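Local coordinates for Non-reducing end alpha-L-arabinofuranosidase BoGH43B (Bacteroides ovatus, PDB 5JOZ), which removes terminal non-reducing alpha-L-arabinofuranosyl residues from xyloglucan branches during xyloglucan breakdown, at residues 20-25 with 85-90; 269-274 with 289-294. All blocks are in the same frame, centred on the assembly; numbering follows the deposited sequence.

Contact 1 of 2, residues 20-25 with 85-90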
ATOM      1  N   CYS A  20       2.281 -15.518   4.764  1.00 28.48           N
ATOM      2  CA  CYS A  20       2.194 -16.825   5.412  1.00 27.91           C
ATOM      3  C   CYS A  20       1.627 -17.848   4.457  1.00 25.51           C
ATOM      4  O   CYS A  20       0.819 -17.520   3.584  1.00 31.33           O
ATOM      5  CB  CYS A  20       1.367 -16.778   6.706  1.00 30.12           C
ATOM      6  SG  CYS A  20      -0.418 -16.682   6.472  1.00 41.06           S
ATOM      7  N   ARG A  21       2.070 -19.088   4.630  1.00 29.21           N
ATOM      8  CA  ARG A  21       1.600 -20.221   3.853  1.00 29.00           C
ATOM      9  C   ARG A  21       0.732 -21.088   4.749  1.00 30.05           C
ATOM     10  O   ARG A  21       1.134 -21.458   5.850  1.00 28.48           O
ATOM     11  CB  ARG A  21       2.774 -21.040   3.332  1.00 29.65           C
ATOM     12  CG  ARG A  21       2.368 -22.140   2.369  1.00 28.93           C
ATOM     13  CD  ARG A  21       3.567 -22.969   1.943  1.00 30.14           C
ATOM     14  NE  ARG A  21       4.156 -23.685   3.068  1.00 30.21           N
ATOM     15  CZ  ARG A  21       3.631 -24.760   3.649  1.00 30.80           C
ATOM     16  NH1 ARG A  21       4.265 -25.320   4.677  1.00 31.67           N
ATOM     17  NH2 ARG A  21       2.475 -25.281   3.234  1.00 29.07           N
ATOM     18  N   VAL A  22      -0.460 -21.396   4.253  1.00 34.88           N
ATOM     19  CA  VAL A  22      -1.406 -22.280   4.914  1.00 33.87           C
ATOM     20  C   VAL A  22      -1.728 -23.390   3.906  1.00 33.90           C
ATOM     21  O   VAL A  22      -2.567 -23.198   3.028  1.00 31.25           O
ATOM     22  CB  VAL A  22      -2.680 -21.504   5.302  1.00 34.44           C
ATOM     23  CG1 VAL A  22      -3.679 -22.428   5.995  1.00 37.49           C
ATOM     24  CG2 VAL A  22      -2.331 -20.296   6.171  1.00 32.01           C
ATOM     25  N   GLY A  23      -1.036 -24.528   4.004  1.00 29.73           N
ATOM     26  CA  GLY A  23      -1.221 -25.621   3.048  1.00 28.63           C
ATOM     27  C   GLY A  23      -0.751 -25.184   1.669  1.00 31.40           C
ATOM     28  O   GLY A  23       0.364 -24.699   1.539  1.00 27.24           O
ATOM     29  N   ASP A  24      -1.603 -25.332   0.651  1.00 34.99           N
ATOM     30  CA  ASP A  24      -1.290 -24.871  -0.717  1.00 37.82           C
ATOM     31  C   ASP A  24      -1.528 -23.366  -0.955  1.00 34.66           C
ATOM     32  O   ASP A  24      -1.200 -22.852  -2.032  1.00 34.53           O
ATOM     33  CB  ASP A  24      -2.081 -25.681  -1.763  1.00 41.58           C
ATOM     34  CG  ASP A  24      -1.699 -27.161  -1.779  1.00 51.84           C
ATOM     35  OD1 ASP A  24      -0.490 -27.476  -1.794  1.00 48.75           O
ATOM     36  OD2 ASP A  24      -2.615 -28.014  -1.786  1.00 66.00           O
ATOM     37  N   ASP A  25      -2.073 -22.657   0.033  1.00 30.40           N
ATOM     38  CA  ASP A  25      -2.433 -21.249  -0.131  1.00 29.25           C
ATOM     39  C   ASP A  25      -1.450 -20.296   0.543  1.00 28.36           C
ATOM     40  O   ASP A  25      -0.963 -20.573   1.644  1.00 27.84           O
ATOM     41  CB  ASP A  25      -3.845 -21.045   0.390  1.00 31.10           C
ATOM     42  CG  ASP A  25      -4.850 -21.831  -0.415  1.00 34.11           C
ATOM     43  OD1 ASP A  25      -5.029 -21.492  -1.610  1.00 28.80           O
ATOM     44  OD2 ASP A  25      -5.420 -22.803   0.121  1.00 42.34           O
ATOM     45  N   GLY A  85      -6.375 -22.892  12.709  1.00 39.54           N
ATOM     46  CA  GLY A  85      -7.625 -22.443  12.092  1.00 44.93           C
ATOM     47  C   GLY A  85      -7.922 -20.956  12.153  1.00 41.01           C
ATOM     48  O   GLY A  85      -9.013 -20.548  11.757  1.00 51.77           O
ATOM     49  N   THR A  86      -6.961 -20.150  12.617  1.00 33.73           N
ATOM     50  CA  THR A  86      -7.158 -18.720  12.840  1.00 34.83           C
ATOM     51  C   THR A  86      -5.984 -17.889  12.251  1.00 35.81           C
ATOM     52  O   THR A  86      -4.817 -18.170  12.537  1.00 34.32           O
ATOM     53  CB  THR A  86      -7.307 -18.431  14.355  1.00 32.26           C
ATOM     54  OG1 THR A  86      -8.461 -19.114  14.861  1.00 37.37           O
ATOM     55  CG2 THR A  86      -7.448 -16.930  14.642  1.00 30.04           C
ATOM     56  N   PHE A  87      -6.313 -16.870  11.447  1.00 28.53           N
ATOM     57  CA  PHE A  87      -5.334 -15.924  10.904  1.00 24.92           C
ATOM     58  C   PHE A  87      -5.204 -14.759  11.850  1.00 24.21           C
ATOM     59  O   PHE A  87      -6.189 -14.355  12.439  1.00 26.51           O
ATOM     60  CB  PHE A  87      -5.788 -15.383   9.549  1.00 26.22           C
ATOM     61  CG  PHE A  87      -5.836 -16.416   8.484  1.00 28.77           C
ATOM     62  CD1 PHE A  87      -6.942 -17.249   8.356  1.00 31.74           C
ATOM     63  CD2 PHE A  87      -4.780 -16.560   7.594  1.00 30.66           C
ATOM     64  CE1 PHE A  87      -6.984 -18.220   7.368  1.00 31.98           C
ATOM     65  CE2 PHE A  87      -4.822 -17.526   6.603  1.00 33.15           C
ATOM     66  CZ  PHE A  87      -5.916 -18.359   6.492  1.00 28.71           C
ATOM     67  N   TYR A  88      -3.994 -14.217  11.973  1.00 26.18           N
ATOM     68  CA  TYR A  88      -3.701 -13.085  12.853  1.00 26.83           C
ATOM     69  C   TYR A  88      -2.960 -12.024  12.051  1.00 29.57           C
ATOM     70  O   TYR A  88      -2.026 -12.350  11.313  1.00 27.34           O
ATOM     71  CB  TYR A  88      -2.801 -13.519  14.013  1.00 31.18           C
ATOM     72  CG  TYR A  88      -3.441 -14.469  15.004  1.00 28.71           C
ATOM     73  CD1 TYR A  88      -3.557 -15.821  14.719  1.00 30.09           C
ATOM     74  CD2 TYR A  88      -3.917 -14.014  16.225  1.00 31.65           C
ATOM     75  CE1 TYR A  88      -4.137 -16.695  15.620  1.00 34.34           C
ATOM     76  CE2 TYR A  88      -4.504 -14.880  17.137  1.00 37.44           C
ATOM     77  CZ  TYR A  88      -4.612 -16.223  16.827  1.00 35.94           C
ATOM     78  OH  TYR A  88      -5.199 -17.096  17.710  1.00 42.41           O
ATOM     79  N   VAL A  89      -3.391 -10.768  12.183  1.00 25.54           N
ATOM     80  CA  VAL A  89      -2.687  -9.654  11.593  1.00 26.45           C
ATOM     81  C   VAL A  89      -2.435  -8.593  12.648  1.00 27.59           C
ATOM     82  O   VAL A  89      -3.377  -7.995  13.157  1.00 27.75           O
ATOM     83  CB  VAL A  89      -3.455  -9.036  10.410  1.00 25.24           C
ATOM     84  CG1 VAL A  89      -2.752  -7.780   9.919  1.00 26.84           C
ATOM     85  CG2 VAL A  89      -3.548 -10.039   9.277  1.00 28.57           C
ATOM     86  N   ILE A  90      -1.160  -8.345  12.931  1.00 26.33           N
ATOM     87  CA  ILE A  90      -0.735  -7.363  13.922  1.00 24.44           C
ATOM     88  C   ILE A  90      -0.119  -6.186  13.170  1.00 24.10           C
ATOM     89  O   ILE A  90       0.561  -6.381  12.168  1.00 25.08           O
ATOM     90  CB  ILE A  90       0.256  -7.996  14.956  1.00 26.55           C
ATOM     91  CG1 ILE A  90       0.353  -7.153  16.228  1.00 30.47           C
ATOM     92  CG2 ILE A  90       1.655  -8.182  14.390  1.00 25.23           C
ATOM     93  CD1 ILE A  90       1.139  -7.804  17.341  1.00 31.44           C
TER
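Val22 meets the ring of Phe87 through one methyl group. Its CG2 lies 3.8 Å from Phe87 CE2 and 4.1 Å from Phe87 CZ. The two side chains reach toward each other from opposite directions. The methyl approaches the ring obliquely. Cys20, on the same side of its strand, adds a looser touch: its SG sits at the ring edge, near the ring plane, 4.5 Å from Phe87 CE2. The contact is thus apolar and small.

Phe87 bridges most of the gap, since the backbones stay far apart: 9.4 Å between Cys20 CA and Phe87 CA. Its CG stands anti to the carbonyl carbon (chi1 -66°), which carries the ring across to Val22. The ring also meets Tyr27 edge-to-face and packs against Tyr82, Pro110 and Trp114.

Val22 is placed by a type II' turn from Val22 to Asp25, with Gly23 at its second position. Backbone bonds run both ways between Val22 and Asp25. Arg21 starts out away from residues 85-90, and its NH2 donates to Gly23 O at 2.8 Å, nearly in the guanidinium plane. The turn closes a two-residue beta hairpin formed by strands 18-22 and 25-29. The contact packs this hairpin against strand 86-94 of the next four-stranded sheet, as neighbouring blades pack in the five-bladed beta-propeller of GH43 enzymes.

Contact 2 of 2, residues 269-274 with 289-294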
ATOM      1  N   GLU A 269       6.961  -1.111  -3.622  1.00 23.49           N
ATOM      2  CA  GLU A 269       6.275  -2.261  -4.190  1.00 24.05           C
ATOM      3  C   GLU A 269       6.834  -3.548  -3.567  1.00 22.27           C
ATOM      4  O   GLU A 269       7.820  -3.504  -2.834  1.00 20.55           O
ATOM      5  CB  GLU A 269       6.465  -2.224  -5.711  1.00 24.50           C
ATOM      6  CG  GLU A 269       5.832  -0.976  -6.311  1.00 31.14           C
ATOM      7  CD  GLU A 269       6.166  -0.738  -7.771  1.00 39.01           C
ATOM      8  OE1 GLU A 269       7.310  -0.329  -8.057  1.00 31.07           O
ATOM      9  OE2 GLU A 269       5.264  -0.910  -8.626  1.00 36.48           O
ATOM     10  N   THR A 270       6.207  -4.682  -3.882  1.00 23.58           N
ATOM     11  CA  THR A 270       6.534  -5.967  -3.286  1.00 23.58           C
ATOM     12  C   THR A 270       7.275  -6.861  -4.269  1.00 22.23           C
ATOM     13  O   THR A 270       6.849  -7.037  -5.396  1.00 25.87           O
ATOM     14  CB  THR A 270       5.263  -6.674  -2.793  1.00 25.50           C
ATOM     15  OG1 THR A 270       4.690  -5.917  -1.726  1.00 31.76           O
ATOM     16  CG2 THR A 270       5.563  -8.081  -2.279  1.00 26.73           C
ATOM     17  N   PHE A 271       8.356  -7.463  -3.788  1.00 22.32           N
ATOM     18  CA  PHE A 271       9.278  -8.256  -4.582  1.00 22.41           C
ATOM     19  C   PHE A 271       9.371  -9.669  -4.008  1.00 23.04           C
ATOM     20  O   PHE A 271       8.982  -9.920  -2.861  1.00 19.27           O
ATOM     21  CB  PHE A 271      10.664  -7.600  -4.576  1.00 22.64           C
ATOM     22  CG  PHE A 271      10.708  -6.261  -5.268  1.00 23.68           C
ATOM     23  CD1 PHE A 271      10.226  -5.121  -4.642  1.00 25.03           C
ATOM     24  CD2 PHE A 271      11.224  -6.146  -6.555  1.00 26.00           C
ATOM     25  CE1 PHE A 271      10.254  -3.890  -5.280  1.00 24.93           C
ATOM     26  CE2 PHE A 271      11.259  -4.924  -7.203  1.00 25.75           C
ATOM     27  CZ  PHE A 271      10.776  -3.787  -6.563  1.00 25.95           C
ATOM     28  N   LEU A 272       9.907 -10.575  -4.821  1.00 22.89           N
ATOM     29  CA  LEU A 272      10.056 -11.992  -4.474  1.00 25.55           C
ATOM     30  C   LEU A 272      11.471 -12.432  -4.813  1.00 26.69           C
ATOM     31  O   LEU A 272      11.946 -12.166  -5.924  1.00 26.92           O
ATOM     32  CB  LEU A 272       9.058 -12.828  -5.279  1.00 26.81           C
ATOM     33  CG  LEU A 272       8.994 -14.340  -5.019  1.00 27.32           C
ATOM     34  CD1 LEU A 272       8.603 -14.623  -3.569  1.00 24.52           C
ATOM     35  CD2 LEU A 272       7.984 -14.965  -5.964  1.00 24.71           C
ATOM     36  N   ALA A 273      12.151 -13.088  -3.873  1.00 25.48           N
ATOM     37  CA  ALA A 273      13.489 -13.616  -4.140  1.00 26.63           C
ATOM     38  C   ALA A 273      13.727 -14.973  -3.466  1.00 26.37           C
ATOM     39  O   ALA A 273      13.263 -15.191  -2.351  1.00 24.24           O
ATOM     40  CB  ALA A 273      14.543 -12.607  -3.707  1.00 26.27           C
ATOM     41  N   PRO A 274      14.456 -15.884  -4.142  1.00 27.15           N
ATOM     42  CA  PRO A 274      14.797 -17.157  -3.541  1.00 26.71           C
ATOM     43  C   PRO A 274      15.894 -16.979  -2.496  1.00 27.06           C
ATOM     44  O   PRO A 274      16.815 -16.190  -2.695  1.00 28.18           O
ATOM     45  CB  PRO A 274      15.308 -17.975  -4.729  1.00 28.72           C
ATOM     46  CG  PRO A 274      15.933 -16.959  -5.628  1.00 28.48           C
ATOM     47  CD  PRO A 274      15.158 -15.688  -5.430  1.00 30.64           C
ATOM     48  N   GLY A 289      23.337 -11.005  -2.467  1.00 34.15           N
ATOM     49  CA  GLY A 289      22.174 -10.419  -1.804  1.00 31.86           C
ATOM     50  C   GLY A 289      21.295  -9.548  -2.682  1.00 29.74           C
ATOM     51  O   GLY A 289      20.363  -8.938  -2.169  1.00 29.85           O
ATOM     52  N   VAL A 290      21.557  -9.501  -3.991  1.00 25.13           N
ATOM     53  CA  VAL A 290      20.878  -8.567  -4.892  1.00 27.02           C
ATOM     54  C   VAL A 290      19.590  -9.174  -5.425  1.00 26.02           C
ATOM     55  O   VAL A 290      19.598 -10.260  -6.015  1.00 25.98           O
ATOM     56  CB  VAL A 290      21.786  -8.147  -6.080  1.00 34.68           C
ATOM     57  CG1 VAL A 290      21.034  -7.242  -7.065  1.00 35.69           C
ATOM     58  CG2 VAL A 290      23.032  -7.440  -5.557  1.00 31.27           C
ATOM     59  N   VAL A 291      18.487  -8.462  -5.212  1.00 25.46           N
ATOM     60  CA  VAL A 291      17.164  -8.886  -5.708  1.00 28.07           C
ATOM     61  C   VAL A 291      17.105  -8.529  -7.201  1.00 26.92           C
ATOM     62  O   VAL A 291      17.251  -7.361  -7.567  1.00 24.09           O
ATOM     63  CB  VAL A 291      16.017  -8.236  -4.886  1.00 24.79           C
ATOM     64  CG1 VAL A 291      14.652  -8.465  -5.530  1.00 26.81           C
ATOM     65  CG2 VAL A 291      16.029  -8.800  -3.468  1.00 26.83           C
ATOM     66  N   GLN A 292      16.917  -9.556  -8.032  1.00 27.05           N
ATOM     67  CA  GLN A 292      17.070  -9.468  -9.496  1.00 31.98           C
ATOM     68  C   GLN A 292      15.723  -9.255 -10.186  1.00 27.33           C
ATOM     69  O   GLN A 292      14.668  -9.468  -9.585  1.00 30.02           O
ATOM     70  CB  GLN A 292      17.715 -10.760 -10.060  1.00 31.99           C
ATOM     71  CG  GLN A 292      19.092 -11.138  -9.500  1.00 38.52           C
ATOM     72  CD  GLN A 292      20.218 -10.146  -9.820  1.00 46.29           C
ATOM     73  OE1 GLN A 292      21.163 -10.001  -9.044  1.00 49.30           O
ATOM     74  NE2 GLN A 292      20.125  -9.466 -10.959  1.00 53.99           N
ATOM     75  N   GLU A 293      15.790  -8.880 -11.459  1.00 23.31           N
ATOM     76  CA  GLU A 293      14.621  -8.561 -12.277  1.00 27.05           C
ATOM     77  C   GLU A 293      13.776  -9.772 -12.572  1.00 28.95           C
ATOM     78  O   GLU A 293      12.551  -9.688 -12.536  1.00 30.45           O
ATOM     79  CB  GLU A 293      15.030  -7.904 -13.604  1.00 23.88           C
ATOM     80  N   THR A 294      14.424 -10.888 -12.893  1.00 31.38           N
ATOM     81  CA  THR A 294      13.713 -12.137 -13.159  1.00 31.26           C
ATOM     82  C   THR A 294      14.391 -13.287 -12.410  1.00 30.66           C
ATOM     83  O   THR A 294      15.552 -13.187 -12.006  1.00 33.49           O
ATOM     84  CB  THR A 294      13.615 -12.455 -14.681  1.00 35.26           C
ATOM     85  OG1 THR A 294      14.863 -12.939 -15.165  1.00 37.99           O
ATOM     86  CG2 THR A 294      13.237 -11.227 -15.506  1.00 36.57           C
TER
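Val291 sets its two methyl groups against two residues of strand 269-277. CG1 of Val291 meets Phe271 CB at 4.2 Å. CG2 of Val291 meets Ala273 CB at 4.1 Å. The branch therefore straddles two side chains that project from the same side of the strand, two positions apart. Leu272, between them, starts out the other way.

With CG1 of Val291 anti to the backbone N (chi1 170°), CG1 falls beside Phe271 and CG2 beside Ala273. CG1 stands obliquely off the Phe271 ring, and Phe271 CD2, at 4.3 Å from Val291 CG1, is nearly as close as Phe271 CB. The methyl thus rests where the ring joins its stem, against CB and one flank of the ring. The ring also meets Phe233 edge-to-face, and Ile236 of strand 234-243 touches both Phe271 and Val291.

Strand 269-277 is the third strand of a four-stranded antiparallel sheet, the last blade along the chain of the GH43 beta-propeller. Residues 289-294 follow that blade's outermost strand, 283-284, and pack on the side of strand 269-277 from which Phe271 and Ala273 project. The two backbones come closest at Ala273 and Val291, with 6.2 Å between their CA atoms. The small side chain of Ala273 lies at this closest pass.

Polar bonds from outside fix the returning segment. The backbone N of Val291 donates to Asn225 OD1, and that of Gln292 to Tyr295 OH. Asn7 ND2 bonds to both Leu272 O and Gln292 O, tying strand and loop through a third residue.

Contact 1 comes first along the chain, and contact 2 opens well after it closes. Their centres are 23 Å apart, their nearest atoms about 10 Å, and they do not touch. They share no sheet. Contact 1 joins the sheet of strand 18-22 to that of strand 86-94, the first two blades of the propeller. Contact 2 lies at the fifth, where residues 289-294 fold back on strand 269-277. Because a propeller closes on itself, the first and last blades are neighbours: Arg21 bonds to Gln243 O, in the blade of contact 2. The two contacts thus belong to adjoining parts of one catalytic domain.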